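Local coordinates for glucose-inhibited division protein A-related protein, probable oxidoreductase (Thermus thermophilus, PDB 2CUL) that binds flavin-adenine dinucleotide in a Rossmann-type fold and probably acts as an oxidoreductase related to glucose-inhibited division protein A, at residues E57-P62 against W68-R73; E186-K191 against C207-D212; K191-K196 against G220-E225. All coordinates share one frame; numbering follows the deposited sequence.

Contacts 2 and 3 form one continuous region, their centres about 9 Å apart. They share Lys-191, and both use the small antiparallel hairpin of strands 188-189 and 194-195, where Glu-189 N lies 2.9 Å from Arg-194 O, a probable hydrogen bond. Arg-222 NH1 of contact 3 sits 2.8 Å from Glu-190 O of contact 2, a second probable bond. Contact 2 reaches the FAD directly through Gly-211 and Asp-212, whereas in contact 3 the Leu-223 side chain stays about 10 Å from the cofactor. Contact 1 is separate: its centre is about 26 Å from that of contact 2, and its Phe-70 side chain lies about 9 Å from the FAD.

Contact 1: residues E57-P62 against W68-R73; sequences ERAYDP and WAFHAR
Arg-73 starts with CG anti to its own carbonyl carbon (chi1 -71°) and then bends at chi3, which folds the guanidinium back to the carbonyl of Ala-59; Phe-70, with CG anti to its backbone nitrogen (chi1 179°), sends its ring to the methyl of the same alanine. Ala-59 is met at its carbonyl and at its methyl. Its polar side is gripped side-on: Arg-73 NE is 2.8 Å from Ala-59 O and Arg-73 NH2 is 2.9 Å from it, both N-H groups converging on one oxygen that lies in the guanidinium plane. The NH2 bond runs in the carbonyl plane, whereas NE is tilted out of it. Its apolar side makes a CH-pi contact, Ala-59 CB standing 4.1 Å from the centroid of the Phe-70 ring, over the face.

Asp-61 CB sits over the centre of the guanidinium, 3.5 Å from Arg-73 NH2, while Ala-69 O and Phe-70 CA lie toward the rim of the opposite face. The Asp-61 carboxylate does not form a salt bridge: OD2 is 4.5 Å from Arg-73 NH1 and well out of plane, and OD1 instead accepts from Lys-63 N. A water 2.8 Å from Arg-58 O donates to that carbonyl and weakly accepts from Arg-73 NE.

The contact therefore joins helix 55-59 to helix 67-79 across a short connection by a charged donor pair on a backbone carbonyl. Two bent bonds, with Asp-61 CB over one face, probably restrict guanidinium rotation, while Asp-61 and, by a long, weak ion pair, Asp-64 probably add attraction.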
# COMPACT_ATOMS: atom_id res chain seq x y z
N GLU A 57 -14.20 4.12 -6.68
CA GLU A 57 -15.54 4.55 -7.09
C GLU A 57 -16.61 3.56 -6.63
O GLU A 57 -17.66 3.95 -6.13
CB GLU A 57 -15.60 4.70 -8.61
CG GLU A 57 -16.98 5.08 -9.14
CD GLU A 57 -16.98 5.39 -10.63
OE1 GLU A 57 -16.61 4.50 -11.42
OE2 GLU A 57 -17.36 6.52 -11.00
N ARG A 58 -16.33 2.27 -6.80
CA ARG A 58 -17.27 1.23 -6.41
C ARG A 58 -17.54 1.19 -4.91
O ARG A 58 -18.65 0.88 -4.48
CB ARG A 58 -16.76 -0.14 -6.88
CG ARG A 58 -16.57 -0.22 -8.39
CD ARG A 58 -15.68 -1.39 -8.79
NE ARG A 58 -15.31 -1.33 -10.20
CZ ARG A 58 -15.99 -1.91 -11.19
NH1 ARG A 58 -17.08 -2.60 -10.93
NH2 ARG A 58 -15.56 -1.78 -12.44
N ALA A 59 -16.53 1.52 -4.11
CA ALA A 59 -16.67 1.50 -2.66
C ALA A 59 -17.44 2.69 -2.09
O ALA A 59 -17.95 2.63 -0.97
CB ALA A 59 -15.29 1.42 -2.01
N TYR A 60 -17.52 3.77 -2.86
CA TYR A 60 -18.21 4.97 -2.43
C TYR A 60 -19.72 4.81 -2.31
O TYR A 60 -20.35 4.12 -3.11
CB TYR A 60 -17.90 6.10 -3.42
CG TYR A 60 -18.63 7.40 -3.14
CD1 TYR A 60 -18.29 8.21 -2.07
CD2 TYR A 60 -19.65 7.83 -4.00
CE1 TYR A 60 -18.93 9.42 -1.84
CE2 TYR A 60 -20.30 9.04 -3.78
CZ TYR A 60 -19.93 9.83 -2.71
OH TYR A 60 -20.56 11.04 -2.50
N ASP A 61 -20.30 5.46 -1.31
CA ASP A 61 -21.75 5.45 -1.08
C ASP A 61 -22.12 6.90 -0.79
O ASP A 61 -21.77 7.44 0.25
CB ASP A 61 -22.12 4.58 0.12
CG ASP A 61 -23.62 4.48 0.33
OD1 ASP A 61 -24.36 5.35 -0.18
OD2 ASP A 61 -24.07 3.54 1.01
N PRO A 62 -22.83 7.56 -1.72
CA PRO A 62 -23.22 8.96 -1.52
C PRO A 62 -24.14 9.20 -0.33
O PRO A 62 -24.33 10.34 0.09
CB PRO A 62 -23.87 9.32 -2.85
CG PRO A 62 -24.49 8.04 -3.27
CD PRO A 62 -23.41 7.03 -2.97
N TRP A 68 -15.43 4.24 8.45
CA TRP A 68 -15.27 2.82 8.75
C TRP A 68 -16.11 1.99 7.79
O TRP A 68 -15.69 0.91 7.36
CB TRP A 68 -15.67 2.49 10.19
CG TRP A 68 -15.51 1.01 10.53
CD1 TRP A 68 -16.34 -0.02 10.17
CD2 TRP A 68 -14.42 0.41 11.24
NE1 TRP A 68 -15.84 -1.22 10.61
CE2 TRP A 68 -14.66 -0.98 11.27
CE3 TRP A 68 -13.27 0.91 11.85
CZ2 TRP A 68 -13.79 -1.88 11.90
CZ3 TRP A 68 -12.40 0.03 12.48
CH2 TRP A 68 -12.67 -1.36 12.49
N ALA A 69 -17.30 2.48 7.45
CA ALA A 69 -18.18 1.77 6.54
C ALA A 69 -17.55 1.70 5.15
O ALA A 69 -17.70 0.71 4.44
CB ALA A 69 -19.54 2.47 6.47
N PHE A 70 -16.85 2.77 4.76
CA PHE A 70 -16.18 2.78 3.46
C PHE A 70 -15.15 1.65 3.48
O PHE A 70 -15.04 0.88 2.53
CB PHE A 70 -15.48 4.12 3.23
CG PHE A 70 -14.76 4.21 1.91
CD1 PHE A 70 -15.40 4.69 0.77
CD2 PHE A 70 -13.43 3.78 1.80
CE1 PHE A 70 -14.74 4.75 -0.45
CE2 PHE A 70 -12.76 3.84 0.58
CZ PHE A 70 -13.42 4.32 -0.55
N HIS A 71 -14.40 1.57 4.57
CA HIS A 71 -13.40 0.52 4.72
C HIS A 71 -14.05 -0.86 4.57
O HIS A 71 -13.54 -1.71 3.85
CB HIS A 71 -12.73 0.62 6.10
CG HIS A 71 -12.45 -0.71 6.73
ND1 HIS A 71 -13.22 -1.23 7.75
CD2 HIS A 71 -11.51 -1.65 6.46
CE1 HIS A 71 -12.77 -2.43 8.07
NE2 HIS A 71 -11.74 -2.71 7.30
N ALA A 72 -15.18 -1.06 5.24
CA ALA A 72 -15.85 -2.36 5.19
C ALA A 72 -16.36 -2.71 3.80
O ALA A 72 -16.24 -3.85 3.36
CB ALA A 72 -16.99 -2.41 6.20
N ARG A 73 -16.94 -1.73 3.10
CA ARG A 73 -17.45 -1.99 1.76
C ARG A 73 -16.31 -2.30 0.79
O ARG A 73 -16.43 -3.20 -0.05
CB ARG A 73 -18.25 -0.79 1.25
CG ARG A 73 -19.60 -0.58 1.94
CD ARG A 73 -20.48 0.37 1.15
NE ARG A 73 -19.78 1.63 0.91
CZ ARG A 73 -19.67 2.62 1.80
NH1 ARG A 73 -20.22 2.50 2.99
NH2 ARG A 73 -18.97 3.70 1.49
O HOH W 1 -20.00 0.44 -2.05

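Contact 2: residues E186-K191 against C207-D212; sequences EEWEEK and CVREGD. With FAD (flavin-adenine dinucleotide), chain B.
Trp-188 and Val-208 mark the nearest backbone approach, their CA atoms 7.3 Å apart, so the two segments meet through side chains. Residues 188-189 are a weakly bonded strand of a beta hairpin carrying a G1 beta bulge, in which Phe-193 and Arg-194 both face Glu-189. Residues 207-212 have no regular structure; they lead from strand 201-203 of the Rossmann-type sheet into helix 213-230.

With CG anti to the backbone N (chi1 -169°), the Trp-188 indole extends toward this loop and receives Val-208 on one face. Val-208 CB stands 4.1 Å from the centroid of the five-membered ring, only 7° off its normal, a CH-pi contact. Val-208 CG2 lies over the CE2-CZ2 bond, 4.0 Å from Trp-188 CE2. Glu-190 CA touches the opposite face near its rim, and Trp-188 NE1 donates to Ala-203 O.

Arg-209 instead takes the rim of the indole. Trp-188 CH2 lies over one guanidinium face, 3.7 Å from Arg-209 NH2, with the two planes 80° apart, so the ring presents its edge to the cation. Bent at chi3, Arg-209 carries NH1 to within 2.8 Å of Glu-190 OE1, a salt bridge met at a slant, a charge contact rather than an in-plane N-H bond. Its NH2 has a second carboxylate partner in Glu-219, so two acids share this charge.

Beyond Arg-209 the loop enters the flavin pocket. Asp-212 is the N-cap of helix 213-230, its OD1 accepting from Arg-215 N, and the preceding Gly-211 places its O 3.1 Å from C1' of the FAD.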
# COMPACT_ATOMS: atom_id res chain seq x y z
N GLU A 186 14.91 9.40 -6.53
CA GLU A 186 15.95 8.74 -7.32
C GLU A 186 15.89 7.21 -7.23
O GLU A 186 16.44 6.52 -8.08
CB GLU A 186 17.34 9.23 -6.88
CG GLU A 186 18.53 8.54 -7.54
CD GLU A 186 18.50 8.62 -9.06
OE1 GLU A 186 18.20 9.70 -9.61
OE2 GLU A 186 18.80 7.59 -9.71
N GLU A 187 15.21 6.70 -6.21
CA GLU A 187 15.09 5.25 -6.03
C GLU A 187 14.02 4.67 -6.94
O GLU A 187 14.04 3.48 -7.26
CB GLU A 187 14.68 4.92 -4.59
CG GLU A 187 15.62 5.41 -3.52
CD GLU A 187 16.77 4.46 -3.29
OE1 GLU A 187 16.93 3.49 -4.07
OE2 GLU A 187 17.53 4.69 -2.33
N TRP A 188 13.09 5.52 -7.35
CA TRP A 188 11.93 5.09 -8.12
C TRP A 188 11.88 5.48 -9.59
O TRP A 188 12.17 6.62 -9.95
CB TRP A 188 10.70 5.62 -7.39
CG TRP A 188 9.38 5.11 -7.81
CD1 TRP A 188 8.90 3.84 -7.68
CD2 TRP A 188 8.30 5.89 -8.33
NE1 TRP A 188 7.59 3.78 -8.08
CE2 TRP A 188 7.20 5.03 -8.49
CE3 TRP A 188 8.16 7.24 -8.68
CZ2 TRP A 188 5.96 5.47 -8.97
CZ3 TRP A 188 6.93 7.69 -9.16
CH2 TRP A 188 5.85 6.80 -9.30
N GLU A 189 11.51 4.53 -10.45
CA GLU A 189 11.37 4.77 -11.88
C GLU A 189 9.87 4.94 -12.12
O GLU A 189 9.12 3.96 -12.17
CB GLU A 189 11.92 3.59 -12.68
CG GLU A 189 11.83 3.75 -14.19
CD GLU A 189 12.66 2.72 -14.94
OE1 GLU A 189 12.50 1.50 -14.68
OE2 GLU A 189 13.49 3.13 -15.78
N GLU A 190 9.43 6.19 -12.27
CA GLU A 190 8.02 6.51 -12.46
C GLU A 190 7.27 5.73 -13.54
O GLU A 190 6.12 5.34 -13.34
CB GLU A 190 7.88 8.01 -12.73
CG GLU A 190 6.45 8.52 -12.70
CD GLU A 190 6.35 10.00 -12.98
OE1 GLU A 190 7.03 10.79 -12.29
OE2 GLU A 190 5.60 10.39 -13.90
N LYS A 191 7.92 5.49 -14.68
CA LYS A 191 7.27 4.78 -15.77
C LYS A 191 6.99 3.30 -15.51
O LYS A 191 6.02 2.74 -16.02
CB LYS A 191 8.11 4.89 -17.05
CG LYS A 191 8.35 6.32 -17.52
CD LYS A 191 9.26 6.33 -18.74
CE LYS A 191 10.62 5.72 -18.43
NZ LYS A 191 11.51 5.68 -19.63
N CYS A 207 3.93 6.04 -0.40
CA CYS A 207 5.29 5.72 0.02
C CYS A 207 6.33 6.12 -1.03
O CYS A 207 7.53 6.05 -0.77
CB CYS A 207 5.43 4.23 0.40
SG CYS A 207 5.49 3.00 -0.92
N VAL A 208 5.88 6.56 -2.21
CA VAL A 208 6.81 7.02 -3.25
C VAL A 208 6.48 8.41 -3.80
O VAL A 208 7.38 9.13 -4.24
CB VAL A 208 6.91 6.03 -4.45
CG1 VAL A 208 7.67 4.80 -4.03
CG2 VAL A 208 5.53 5.66 -4.96
N ARG A 209 5.21 8.79 -3.78
CA ARG A 209 4.82 10.11 -4.28
C ARG A 209 3.54 10.60 -3.63
O ARG A 209 2.62 9.82 -3.38
CB ARG A 209 4.64 10.07 -5.81
CG ARG A 209 4.28 11.42 -6.41
CD ARG A 209 4.56 11.46 -7.90
NE ARG A 209 3.84 10.42 -8.63
CZ ARG A 209 3.97 10.20 -9.94
NH1 ARG A 209 4.80 10.95 -10.66
NH2 ARG A 209 3.28 9.23 -10.52
N GLU A 210 3.49 11.90 -3.35
CA GLU A 210 2.31 12.48 -2.71
C GLU A 210 1.10 12.47 -3.63
O GLU A 210 1.22 12.40 -4.86
CB GLU A 210 2.60 13.92 -2.27
CG GLU A 210 3.58 14.02 -1.11
CD GLU A 210 3.69 15.43 -0.56
OE1 GLU A 210 4.18 16.32 -1.29
OE2 GLU A 210 3.29 15.65 0.60
N GLY A 211 -0.08 12.54 -3.03
CA GLY A 211 -1.31 12.54 -3.79
C GLY A 211 -2.51 12.26 -2.90
O GLY A 211 -2.34 11.86 -1.75
N ASP A 212 -3.71 12.47 -3.44
CA ASP A 212 -4.94 12.23 -2.69
C ASP A 212 -5.51 10.86 -3.06
O ASP A 212 -4.88 10.10 -3.80
CB ASP A 212 -5.97 13.32 -2.97
CG ASP A 212 -6.25 13.50 -4.45
OD1 ASP A 212 -6.08 12.54 -5.22
OD2 ASP A 212 -6.66 14.62 -4.83
PA FAD B . -2.69 3.63 2.75
O1A FAD B . -2.34 4.27 4.03
O2A FAD B . -4.05 3.81 2.19
O5B FAD B . -2.42 2.06 2.85
C5B FAD B . -1.18 1.58 3.36
C4B FAD B . -1.45 0.16 3.84
O4B FAD B . -0.19 -0.47 4.04
C3B FAD B . -2.19 0.08 5.20
O3B FAD B . -3.30 -0.80 5.15
C2B FAD B . -1.12 -0.36 6.14
O2B FAD B . -1.56 -1.00 7.32
C1B FAD B . -0.26 -1.23 5.23
N9A FAD B . 1.11 -1.46 5.70
C8A FAD B . 2.07 -0.50 5.95
N7A FAD B . 3.21 -1.03 6.36
C5A FAD B . 2.98 -2.39 6.36
C6A FAD B . 3.81 -3.49 6.70
N6A FAD B . 5.06 -3.37 7.10
N1A FAD B . 3.26 -4.76 6.59
C2A FAD B . 1.96 -4.91 6.17
N3A FAD B . 1.12 -3.90 5.84
C4A FAD B . 1.68 -2.66 5.95
N1 FAD B . -5.94 12.07 0.86
C2 FAD B . -7.25 12.42 0.61
O2 FAD B . -7.72 12.33 -0.50
N3 FAD B . -8.03 12.89 1.68
C4 FAD B . -7.58 13.02 2.97
O4 FAD B . -8.33 13.44 3.88
C4X FAD B . -6.24 12.67 3.23
N5 FAD B . -5.71 12.78 4.50
C5X FAD B . -4.39 12.44 4.76
C6 FAD B . -3.88 12.57 6.05
C7 FAD B . -2.56 12.22 6.37
C7M FAD B . -2.08 12.38 7.79
C8 FAD B . -1.71 11.72 5.32
C8M FAD B . -0.28 11.32 5.58
C9 FAD B . -2.21 11.59 4.00
C9A FAD B . -3.55 11.94 3.69
N10 FAD B . -4.10 11.82 2.36
C10 FAD B . -5.44 12.19 2.13
C1' FAD B . -3.27 11.33 1.19
C2' FAD B . -3.52 9.90 0.64
O2' FAD B . -4.70 9.90 -0.12
C3' FAD B . -3.63 8.85 1.76
O3' FAD B . -2.45 8.81 2.56
C4' FAD B . -3.84 7.42 1.21
O4' FAD B . -4.23 6.53 2.26
C5' FAD B . -2.53 6.94 0.56
O5' FAD B . -2.72 5.63 0.00
P FAD B . -1.65 4.47 0.16
O1P FAD B . -2.22 3.34 -0.59
O2P FAD B . -0.28 4.94 -0.26
O3P FAD B . -1.58 4.16 1.70

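Contact 3: residues K191-K196 against G220-E225; sequences KTFRLK and GKRLAE
Phe-193 lays one ring face over Leu-223 of helix 213-230. Leu-223 CB stands 3.6 Å from the ring centroid and 6° off the normal, a CH-pi contact, while Leu-223 CD1 reaches back to 3.6 Å from Phe-193 CG. Pointing CG away from its carbonyl carbon (chi1 -68°) turns the ring from the hairpin bulge onto the helix, where Leu-223 also touches Thr-18 of helix 13-24. Arg-222 crosses the ring at a slant: its CG meets the ring edge in plane, and its guanidinium, bent round at chi3, spreads over Phe-193 CZ with the planes 28° apart, though the closest approach is doubtful.

A water 2.8 Å from Arg-222 NH1 accepts from it and donates to Lys-191 O at 3.2 Å; NH1 also serves Glu-190 O, and NE pairs with Glu-219. With an alanine in place of Phe-193, a gap over Leu-223 CB and CD1 is likely to open, costing the hairpin its apolar hold on helix 213-230.

The ring thus joins hairpin to helix by apolar contact, while Glu-190 O, water and the Glu-219 carboxylate hold the arginine, the carboxylate probably offsetting its closeness to Arg-209.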
# COMPACT_ATOMS: atom_id res chain seq x y z
N LYS A 191 7.92 5.49 -14.68
CA LYS A 191 7.27 4.78 -15.77
C LYS A 191 6.99 3.30 -15.51
O LYS A 191 6.02 2.74 -16.02
CB LYS A 191 8.11 4.89 -17.05
CG LYS A 191 8.35 6.32 -17.52
CD LYS A 191 9.26 6.33 -18.74
CE LYS A 191 10.62 5.72 -18.43
NZ LYS A 191 11.51 5.68 -19.63
N THR A 192 7.84 2.67 -14.71
CA THR A 192 7.72 1.24 -14.41
C THR A 192 7.40 0.91 -12.96
O THR A 192 7.12 -0.25 -12.64
CB THR A 192 9.03 0.52 -14.75
OG1 THR A 192 10.08 1.05 -13.94
CG2 THR A 192 9.38 0.72 -16.22
N PHE A 193 7.46 1.91 -12.09
CA PHE A 193 7.20 1.74 -10.66
C PHE A 193 8.32 0.97 -9.98
O PHE A 193 8.22 0.61 -8.81
CB PHE A 193 5.88 1.00 -10.45
CG PHE A 193 4.67 1.79 -10.85
CD1 PHE A 193 4.04 2.64 -9.95
CD2 PHE A 193 4.17 1.69 -12.15
CE1 PHE A 193 2.93 3.39 -10.33
CE2 PHE A 193 3.05 2.44 -12.54
CZ PHE A 193 2.44 3.29 -11.62
N ARG A 194 9.41 0.73 -10.70
CA ARG A 194 10.53 -0.01 -10.16
C ARG A 194 11.38 0.74 -9.14
O ARG A 194 11.66 1.92 -9.29
CB ARG A 194 11.46 -0.47 -11.29
CG ARG A 194 10.90 -1.58 -12.17
CD ARG A 194 11.26 -2.95 -11.60
NE ARG A 194 12.69 -3.21 -11.69
CZ ARG A 194 13.52 -3.30 -10.65
NH1 ARG A 194 14.81 -3.54 -10.85
NH2 ARG A 194 13.06 -3.16 -9.42
N LEU A 195 11.76 0.02 -8.08
CA LEU A 195 12.67 0.55 -7.08
C LEU A 195 13.94 -0.13 -7.59
O LEU A 195 14.27 -1.26 -7.20
CB LEU A 195 12.30 0.08 -5.67
CG LEU A 195 11.12 0.81 -5.02
CD1 LEU A 195 10.85 0.23 -3.64
CD2 LEU A 195 11.42 2.30 -4.91
N LYS A 196 14.61 0.56 -8.51
CA LYS A 196 15.79 0.06 -9.20
C LYS A 196 16.99 -0.44 -8.40
O LYS A 196 17.86 -1.10 -8.97
CB LYS A 196 16.28 1.12 -10.20
CG LYS A 196 16.74 2.41 -9.55
CD LYS A 196 17.31 3.37 -10.58
CE LYS A 196 17.68 4.70 -9.95
NZ LYS A 196 18.68 4.54 -8.86
N GLY A 220 -2.36 3.12 -8.70
CA GLY A 220 -2.50 1.68 -8.56
C GLY A 220 -2.93 1.04 -9.86
O GLY A 220 -2.44 -0.03 -10.23
N LYS A 221 -3.86 1.69 -10.56
CA LYS A 221 -4.33 1.18 -11.84
C LYS A 221 -3.21 1.23 -12.88
O LYS A 221 -3.05 0.31 -13.68
CB LYS A 221 -5.53 1.99 -12.33
CG LYS A 221 -6.10 1.49 -13.66
CD LYS A 221 -7.38 2.20 -14.03
CE LYS A 221 -8.00 1.59 -15.28
NZ LYS A 221 -9.25 2.29 -15.67
N ARG A 222 -2.44 2.32 -12.85
CA ARG A 222 -1.33 2.48 -13.79
C ARG A 222 -0.29 1.38 -13.58
O ARG A 222 0.28 0.85 -14.54
CB ARG A 222 -0.68 3.86 -13.61
CG ARG A 222 0.34 4.23 -14.69
CD ARG A 222 0.70 5.71 -14.63
NE ARG A 222 1.55 6.06 -13.49
CZ ARG A 222 2.86 5.84 -13.43
NH1 ARG A 222 3.50 5.27 -14.44
NH2 ARG A 222 3.55 6.22 -12.35
N LEU A 223 -0.04 1.04 -12.33
CA LEU A 223 0.91 -0.01 -12.02
C LEU A 223 0.36 -1.34 -12.52
O LEU A 223 1.08 -2.14 -13.11
CB LEU A 223 1.17 -0.10 -10.51
CG LEU A 223 1.87 -1.37 -10.02
CD1 LEU A 223 3.23 -1.52 -10.70
CD2 LEU A 223 2.03 -1.30 -8.50
N ALA A 224 -0.93 -1.58 -12.27
CA ALA A 224 -1.56 -2.82 -12.71
C ALA A 224 -1.42 -2.97 -14.23
O ALA A 224 -1.09 -4.04 -14.73
CB ALA A 224 -3.03 -2.84 -12.30
N GLU A 225 -1.68 -1.88 -14.95
CA GLU A 225 -1.58 -1.92 -16.41
C GLU A 225 -0.15 -2.20 -16.85
O GLU A 225 0.07 -2.92 -17.83
CB GLU A 225 -2.07 -0.60 -17.00
CG GLU A 225 -3.52 -0.30 -16.67
CD GLU A 225 -3.99 1.03 -17.23
OE1 GLU A 225 -3.27 2.04 -17.07
OE2 GLU A 225 -5.09 1.08 -17.83
O HOH W 2 3.03 3.70 -16.73